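Local coordinates for acyl carrier protein (Thermotoga maritima, PDB 1VKU) that probably carries the growing fatty acid chain during fatty acid biosynthesis, as other members of the acyl carrier protein family do, at residues K21-I25 against F59-F64; M30-L34 against E45-D49. All blocks are in the same frame, centred on the assembly; numbering follows the deposited sequence.

Contact 1 joins two helices, 14-28 and 50-64, and is partly buried, its centre about 7 Å from the centre of the chain; contact 2 joins two parts of the long loop between those helices and lies at the surface, its centre about 12 Å from the centre of the chain. Contact 2 is therefore nested inside the loop that contact 1 closes. Contact 1 is mostly phenylalanine and isoleucine, with a salt-bridge network at its exposed margin. Contact 2 also has an apolar floor, but its polar element is a lysine bound to a backbone carbonyl. The two touch: Phe-22 CZ lies 3.6 Å from Leu-34 CD1, and Phe-59 CE2 lies 3.8 Å from Met-30 CG.

Contact 1: K21-I25 against F59-F64; sequences KFVEI and FFEDEF
In the helical bundle of the acyl carrier fold, two helices pack here through large side chains: their local axes approach to 11.5 Å, with N-to-C directions 114° apart. Both segments are helical, and CA atoms lie nearest at Phe-22/Phe-60 (8.1 Å) and Ile-25/Phe-59 (7.5 Å). Lys-21 (t, p, t, t) suits the margin because its chain is apolar and its tip charged: CG lies 4.0 Å from Phe-60 CE1 and 4.1 Å from Phe-64 CE2. Phe-22 (chi1 t) has its CA-to-CB bond sideways, and its ring packs against Phe-43 and Val-79, offering CB to Phe-60 CZ at 3.9 Å. Glu-24 pairs with Lys-21 within its own helix, OE2 to NZ 2.9 Å. Ile-25 (m, t) fills the centre. Its CG2 is 3.9 Å from Phe-59 CD2, and its CD1 makes a CH-pi contact over the face of Phe-60 (chi1 -90°), 4.1 Å from the ring centroid. Completing the network at the edge, Lys-21 NZ makes a weakly hydrogen-bonded salt bridge to Glu-63 OE1 at 3.3 Å.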
ATOM      1  N   LYS A  21      -4.116   6.790   2.500  1.00 27.43           N
ATOM      2  CA  LYS A  21      -3.717   6.890   1.109  1.00 28.40           C
ATOM      3  C   LYS A  21      -4.095   5.607   0.337  1.00 27.24           C
ATOM      4  O   LYS A  21      -4.664   5.671  -0.747  1.00 27.48           O
ATOM      5  CB  LYS A  21      -2.197   7.130   1.005  1.00 28.18           C
ATOM      6  CG  LYS A  21      -1.755   7.477  -0.374  1.00 29.61           C
ATOM      7  CD  LYS A  21      -2.268   8.858  -0.674  1.00 32.34           C
ATOM      8  CE  LYS A  21      -1.963   9.219  -2.051  1.00 35.57           C
ATOM      9  NZ  LYS A  21      -2.612  10.480  -2.308  1.00 33.84           N
ATOM     10  N   PHE A  22      -3.804   4.451   0.928  1.00 24.96           N
ATOM     11  CA  PHE A  22      -4.256   3.187   0.381  1.00 27.18           C
ATOM     12  C   PHE A  22      -5.776   3.227   0.092  1.00 28.66           C
ATOM     13  O   PHE A  22      -6.192   2.908  -1.000  1.00 29.41           O
ATOM     14  CB  PHE A  22      -3.922   2.073   1.355  1.00 25.72           C
ATOM     15  CG  PHE A  22      -4.600   0.771   1.072  1.00 26.90           C
ATOM     16  CD1 PHE A  22      -4.746   0.294  -0.223  1.00 27.62           C
ATOM     17  CD2 PHE A  22      -5.068  -0.003   2.120  1.00 32.71           C
ATOM     18  CE1 PHE A  22      -5.372  -0.913  -0.470  1.00 29.91           C
ATOM     19  CE2 PHE A  22      -5.693  -1.220   1.881  1.00 30.88           C
ATOM     20  CZ  PHE A  22      -5.851  -1.673   0.591  1.00 30.43           C
ATOM     21  N   VAL A  23      -6.593   3.649   1.055  1.00 26.98           N
ATOM     22  CA  VAL A  23      -8.055   3.698   0.857  1.00 27.47           C
ATOM     23  C   VAL A  23      -8.440   4.647  -0.292  1.00 26.42           C
ATOM     24  O   VAL A  23      -9.321   4.333  -1.105  1.00 28.92           O
ATOM     25  CB  VAL A  23      -8.756   4.029   2.171  1.00 27.70           C
ATOM     26  CG1 VAL A  23     -10.260   4.293   1.997  1.00 25.24           C
ATOM     27  CG2 VAL A  23      -8.561   2.880   3.108  1.00 29.49           C
ATOM     28  N   GLU A  24      -7.768   5.789  -0.374  1.00 27.35           N
ATOM     29  CA  GLU A  24      -8.078   6.804  -1.381  1.00 30.53           C
ATOM     30  C   GLU A  24      -7.732   6.316  -2.777  1.00 27.48           C
ATOM     31  O   GLU A  24      -8.514   6.485  -3.724  1.00 28.57           O
ATOM     32  CB  GLU A  24      -7.314   8.096  -1.062  1.00 30.62           C
ATOM     33  CG  GLU A  24      -7.203   9.124  -2.186  1.00 35.66           C
ATOM     34  CD  GLU A  24      -6.013  10.076  -1.991  1.00 40.77           C
ATOM     35  OE1 GLU A  24      -5.653  10.405  -0.829  1.00 44.17           O
ATOM     36  OE2 GLU A  24      -5.404  10.488  -3.008  1.00 52.52           O
ATOM     37  N   ILE A  25      -6.560   5.715  -2.902  1.00 27.90           N
ATOM     38  CA  ILE A  25      -6.124   5.141  -4.169  1.00 28.57           C
ATOM     39  C   ILE A  25      -7.047   3.998  -4.580  1.00 28.32           C
ATOM     40  O   ILE A  25      -7.468   3.933  -5.715  1.00 25.30           O
ATOM     41  CB  ILE A  25      -4.677   4.627  -4.074  1.00 28.21           C
ATOM     42  CG1 ILE A  25      -3.678   5.790  -4.045  1.00 30.89           C
ATOM     43  CG2 ILE A  25      -4.385   3.708  -5.250  1.00 29.44           C
ATOM     44  CD1 ILE A  25      -2.309   5.374  -3.641  1.00 29.64           C
ATOM     45  N   PHE A  59       0.965   2.548  -8.166  1.00 29.91           N
ATOM     46  CA  PHE A  59       0.330   3.819  -7.762  1.00 30.87           C
ATOM     47  C   PHE A  59       1.054   4.454  -6.563  1.00 29.19           C
ATOM     48  O   PHE A  59       1.294   5.646  -6.570  1.00 30.00           O
ATOM     49  CB  PHE A  59      -1.162   3.681  -7.439  1.00 28.68           C
ATOM     50  CG  PHE A  59      -2.067   3.471  -8.650  1.00 27.97           C
ATOM     51  CD1 PHE A  59      -2.018   4.316  -9.747  1.00 27.59           C
ATOM     52  CD2 PHE A  59      -3.022   2.446  -8.635  1.00 28.03           C
ATOM     53  CE1 PHE A  59      -2.865   4.113 -10.827  1.00 32.60           C
ATOM     54  CE2 PHE A  59      -3.870   2.258  -9.694  1.00 35.39           C
ATOM     55  CZ  PHE A  59      -3.787   3.080 -10.790  1.00 29.57           C
ATOM     56  N   PHE A  60       1.396   3.666  -5.552  1.00 26.11           N
ATOM     57  CA  PHE A  60       2.228   4.147  -4.452  1.00 26.15           C
ATOM     58  C   PHE A  60       3.611   4.609  -4.928  1.00 26.82           C
ATOM     59  O   PHE A  60       4.116   5.638  -4.491  1.00 26.95           O
ATOM     60  CB  PHE A  60       2.382   3.082  -3.375  1.00 25.03           C
ATOM     61  CG  PHE A  60       1.323   3.152  -2.312  1.00 24.89           C
ATOM     62  CD1 PHE A  60       1.431   4.060  -1.265  1.00 30.31           C
ATOM     63  CD2 PHE A  60       0.221   2.348  -2.372  1.00 27.35           C
ATOM     64  CE1 PHE A  60       0.466   4.140  -0.283  1.00 39.53           C
ATOM     65  CE2 PHE A  60      -0.783   2.431  -1.381  1.00 26.86           C
ATOM     66  CZ  PHE A  60      -0.661   3.337  -0.350  1.00 29.73           C
ATOM     67  N   GLU A  61       4.218   3.855  -5.825  1.00 27.69           N
ATOM     68  CA  GLU A  61       5.500   4.238  -6.395  1.00 23.46           C
ATOM     69  C   GLU A  61       5.460   5.639  -7.009  1.00 26.96           C
ATOM     70  O   GLU A  61       6.384   6.444  -6.859  1.00 27.92           O
ATOM     71  CB  GLU A  61       5.911   3.227  -7.453  1.00 26.22           C
ATOM     72  CG  GLU A  61       6.332   1.861  -6.943  1.00 27.49           C
ATOM     73  CD  GLU A  61       6.936   0.972  -8.037  1.00 29.10           C
ATOM     74  OE1 GLU A  61       6.390   0.896  -9.158  1.00 43.86           O
ATOM     75  OE2 GLU A  61       7.968   0.336  -7.771  1.00 34.34           O
ATOM     76  N   ASP A  62       4.406   5.915  -7.756  1.00 26.99           N
ATOM     77  CA  ASP A  62       4.312   7.160  -8.481  1.00 27.33           C
ATOM     78  C   ASP A  62       4.006   8.285  -7.504  1.00 29.99           C
ATOM     79  O   ASP A  62       4.564   9.379  -7.641  1.00 29.40           O
ATOM     80  CB  ASP A  62       3.210   7.066  -9.522  1.00 28.29           C
ATOM     81  CG  ASP A  62       3.166   8.272 -10.442  1.00 25.92           C
ATOM     82  OD1 ASP A  62       4.241   8.717 -10.905  1.00 26.52           O
ATOM     83  OD2 ASP A  62       2.093   8.821 -10.777  1.00 26.55           O
ATOM     84  N   GLU A  63       3.139   8.006  -6.516  1.00 25.81           N
ATOM     85  CA  GLU A  63       2.719   9.009  -5.550  1.00 29.71           C
ATOM     86  C   GLU A  63       3.886   9.433  -4.700  1.00 28.98           C
ATOM     87  O   GLU A  63       3.960  10.583  -4.285  1.00 29.41           O
ATOM     88  CB  GLU A  63       1.653   8.467  -4.592  1.00 28.33           C
ATOM     89  CG  GLU A  63       0.231   8.535  -5.103  1.00 47.93           C
ATOM     90  CD  GLU A  63      -0.254   9.955  -5.314  1.00 57.60           C
ATOM     91  OE1 GLU A  63      -0.115  10.784  -4.393  1.00 55.84           O
ATOM     92  OE2 GLU A  63      -0.776  10.231  -6.415  1.00 68.45           O
ATOM     93  N   PHE A  64       4.774   8.496  -4.384  1.00 28.21           N
ATOM     94  CA  PHE A  64       5.814   8.782  -3.407  1.00 26.59           C
ATOM     95  C   PHE A  64       7.198   8.821  -4.020  1.00 27.63           C
ATOM     96  O   PHE A  64       8.175   8.946  -3.301  1.00 28.20           O
ATOM     97  CB  PHE A  64       5.746   7.792  -2.247  1.00 25.74           C
ATOM     98  CG  PHE A  64       4.519   7.966  -1.396  1.00 29.20           C
ATOM     99  CD1 PHE A  64       4.399   9.048  -0.531  1.00 28.79           C
ATOM    100  CD2 PHE A  64       3.470   7.077  -1.486  1.00 29.60           C
ATOM    101  CE1 PHE A  64       3.235   9.224   0.248  1.00 36.23           C
ATOM    102  CE2 PHE A  64       2.295   7.252  -0.705  1.00 31.57           C
ATOM    103  CZ  PHE A  64       2.196   8.334   0.157  1.00 29.18           C
TER

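Contact 2: M30-L34 against E45-D49; sequences MGKDL and ELGFD
Two pieces of irregular chain face each other across the flat ring of Phe-48, within the long loop that precedes the predicted phosphopantetheine serine, Ser-50, of this carrier protein. Segment 30-34 leaves a helix through Gly-31, whose positive phi (73°) favours glycine, and runs extended at Lys-32 and Asp-33 before bending at Leu-34. Segment 45-49 turns through Leu-46 and Gly-47 (phi 82°), extends at Phe-48 and reaches Asp-49, the N-cap of the next helix. The nearest CA pairs are Leu-34/Leu-46 at 7.7 Å and Lys-32/Gly-47 at 8.9 Å.

Phe-48 (chi1 m, chi2 73°) is the main bump, and Met-30, Lys-32 and Leu-34 form the hollow that receives it. Met-30, a selenomethionine (m, t, p), is long and flexible enough to bring CE within 4.1 Å of Phe-48 CE2. Lys-32 lays CG 4.3 Å from Phe-48 CZ. Leu-34 (m, t) sets its CD2 methyl at the ring edge, 4.0 Å from Phe-48 CE1, and also 4.3 Å from Leu-46 CB. Past the ring, in the conformer given here, the lysine tip curls (chi4 m) so that NZ donates a 2.8 Å hydrogen bond to Leu-46 O. Gly-47 leaves space for this ammonium group, since a CB there would clash with NZ.

Phe-48 meets Phe-43 edge-to-face and also touches Ala-26. Leu-34 and Leu-46 both rest on Phe-22, so helix 14-28 backs the loop, while Met-30 reaches across to Asp-52, Asp-55 and Phe-59 of helix 50-64.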
HETATM    1  N   MSE A  30      -9.011   2.716  -8.432  1.00 34.58           N
HETATM    2  CA  MSE A  30      -9.337   1.309  -8.672  1.00 31.80           C
HETATM    3  C   MSE A  30     -10.811   0.967  -8.519  1.00 30.91           C
HETATM    4  O   MSE A  30     -11.194  -0.147  -8.824  1.00 32.32           O
HETATM    5  CB  MSE A  30      -8.449   0.410  -7.807  1.00 31.81           C
HETATM    6  CG  MSE A  30      -6.952   0.602  -8.121  1.00 29.34           C
HETATM    7 SE   MSE A  30      -5.800  -0.266  -6.862  1.00 40.29          SE
HETATM    8  CE  MSE A  30      -5.886  -2.033  -7.678  1.00 29.77           C
ATOM      9  N   GLY A  31     -11.633   1.913  -8.068  1.00 24.42           N
ATOM     10  CA  GLY A  31     -13.077   1.709  -7.990  1.00 26.74           C
ATOM     11  C   GLY A  31     -13.543   0.768  -6.881  1.00 27.24           C
ATOM     12  O   GLY A  31     -14.595   0.134  -6.981  1.00 28.22           O
ATOM     13  N   LYS A  32     -12.746   0.667  -5.831  1.00 27.01           N
ATOM     14  CA  LYS A  32     -12.977  -0.287  -4.758  1.00 26.68           C
ATOM     15  C   LYS A  32     -13.254   0.563  -3.535  1.00 29.68           C
ATOM     16  O   LYS A  32     -12.447   1.401  -3.183  1.00 29.04           O
ATOM     17  CB  LYS A  32     -11.734  -1.180  -4.580  0.65 26.77           C
ATOM     18  CG  LYS A  32     -11.870  -2.345  -3.609  0.65 25.84           C
ATOM     19  CD  LYS A  32     -13.219  -3.067  -3.709  0.65 26.97           C
ATOM     20  CE  LYS A  32     -13.153  -4.425  -3.008  0.65 28.15           C
ATOM     21  NZ  LYS A  32     -12.041  -5.222  -3.587  0.65 27.32           N
ATOM     22  N   ASP A  33     -14.414   0.386  -2.911  1.00 31.13           N
ATOM     23  CA  ASP A  33     -14.761   1.122  -1.711  1.00 32.30           C
ATOM     24  C   ASP A  33     -14.409   0.223  -0.545  1.00 33.23           C
ATOM     25  O   ASP A  33     -15.000  -0.830  -0.385  1.00 34.16           O
ATOM     26  CB  ASP A  33     -16.263   1.412  -1.722  1.00 33.40           C
ATOM     27  CG  ASP A  33     -16.741   2.133  -0.473  1.00 45.37           C
ATOM     28  OD1 ASP A  33     -15.952   2.902   0.115  1.00 53.80           O
ATOM     29  OD2 ASP A  33     -17.902   2.000  -0.001  1.00 54.56           O
ATOM     30  N   LEU A  34     -13.450   0.623   0.272  1.00 35.78           N
ATOM     31  CA  LEU A  34     -13.023  -0.204   1.405  1.00 36.28           C
ATOM     32  C   LEU A  34     -13.570   0.288   2.740  1.00 40.33           C
ATOM     33  O   LEU A  34     -13.878  -0.506   3.639  1.00 41.45           O
ATOM     34  CB  LEU A  34     -11.503  -0.249   1.465  1.00 32.46           C
ATOM     35  CG  LEU A  34     -10.819  -0.915   0.280  1.00 35.05           C
ATOM     36  CD1 LEU A  34      -9.327  -0.748   0.429  1.00 31.89           C
ATOM     37  CD2 LEU A  34     -11.198  -2.405   0.133  1.00 37.69           C
ATOM     38  N   GLU A  45      -8.257 -11.080   1.166  1.00 29.60           N
ATOM     39  CA  GLU A  45      -9.559 -10.912   1.771  1.00 31.50           C
ATOM     40  C   GLU A  45     -10.225  -9.576   1.432  1.00 31.04           C
ATOM     41  O   GLU A  45     -11.435  -9.493   1.422  1.00 32.00           O
ATOM     42  CB  GLU A  45      -9.536 -11.177   3.275  1.00 33.71           C
ATOM     43  CG  GLU A  45      -9.126 -10.008   4.138  1.00 35.95           C
ATOM     44  CD  GLU A  45      -9.007 -10.427   5.582  1.00 35.30           C
ATOM     45  OE1 GLU A  45     -10.014 -10.888   6.160  1.00 49.92           O
ATOM     46  OE2 GLU A  45      -7.903 -10.323   6.141  1.00 43.67           O
ATOM     47  N   LEU A  46      -9.452  -8.543   1.137  1.00 30.81           N
ATOM     48  CA  LEU A  46     -10.043  -7.272   0.705  1.00 31.94           C
ATOM     49  C   LEU A  46     -10.510  -7.295  -0.747  1.00 32.28           C
ATOM     50  O   LEU A  46     -11.032  -6.299  -1.246  1.00 35.82           O
ATOM     51  CB  LEU A  46      -9.069  -6.113   0.914  1.00 29.29           C
ATOM     52  CG  LEU A  46      -8.763  -5.852   2.379  1.00 27.19           C
ATOM     53  CD1 LEU A  46      -7.993  -4.579   2.494  1.00 29.83           C
ATOM     54  CD2 LEU A  46     -10.046  -5.749   3.179  1.00 29.34           C
ATOM     55  N   GLY A  47     -10.325  -8.439  -1.408  1.00 31.90           N
ATOM     56  CA  GLY A  47     -10.646  -8.620  -2.826  1.00 30.86           C
ATOM     57  C   GLY A  47      -9.601  -8.121  -3.805  1.00 30.05           C
ATOM     58  O   GLY A  47      -9.935  -7.785  -4.917  1.00 30.96           O
ATOM     59  N   PHE A  48      -8.343  -8.036  -3.392  1.00 30.62           N
ATOM     60  CA  PHE A  48      -7.287  -7.634  -4.320  1.00 30.81           C
ATOM     61  C   PHE A  48      -6.583  -8.892  -4.768  1.00 32.28           C
ATOM     62  O   PHE A  48      -6.101  -9.665  -3.932  1.00 36.07           O
ATOM     63  CB  PHE A  48      -6.262  -6.715  -3.648  1.00 32.18           C
ATOM     64  CG  PHE A  48      -6.773  -5.334  -3.343  1.00 31.88           C
ATOM     65  CD1 PHE A  48      -7.687  -5.123  -2.301  1.00 36.89           C
ATOM     66  CD2 PHE A  48      -6.308  -4.243  -4.050  1.00 36.13           C
ATOM     67  CE1 PHE A  48      -8.150  -3.831  -2.010  1.00 34.28           C
ATOM     68  CE2 PHE A  48      -6.759  -2.952  -3.770  1.00 38.22           C
ATOM     69  CZ  PHE A  48      -7.678  -2.740  -2.758  1.00 34.86           C
ATOM     70  N   ASP A  49      -6.506  -9.108  -6.072  1.00 28.66           N
ATOM     71  CA  ASP A  49      -5.703 -10.213  -6.570  1.00 27.88           C
ATOM     72  C   ASP A  49      -4.272  -9.743  -6.858  1.00 28.43           C
ATOM     73  O   ASP A  49      -3.905  -8.619  -6.538  1.00 27.05           O
ATOM     74  CB  ASP A  49      -6.353 -10.899  -7.773  1.00 27.69           C
ATOM     75  CG  ASP A  49      -6.231 -10.094  -9.067  1.00 28.16           C
ATOM     76  OD1 ASP A  49      -5.740  -8.953  -9.056  1.00 35.46           O
ATOM     77  OD2 ASP A  49      -6.591 -10.535 -10.173  1.00 36.44           O
TER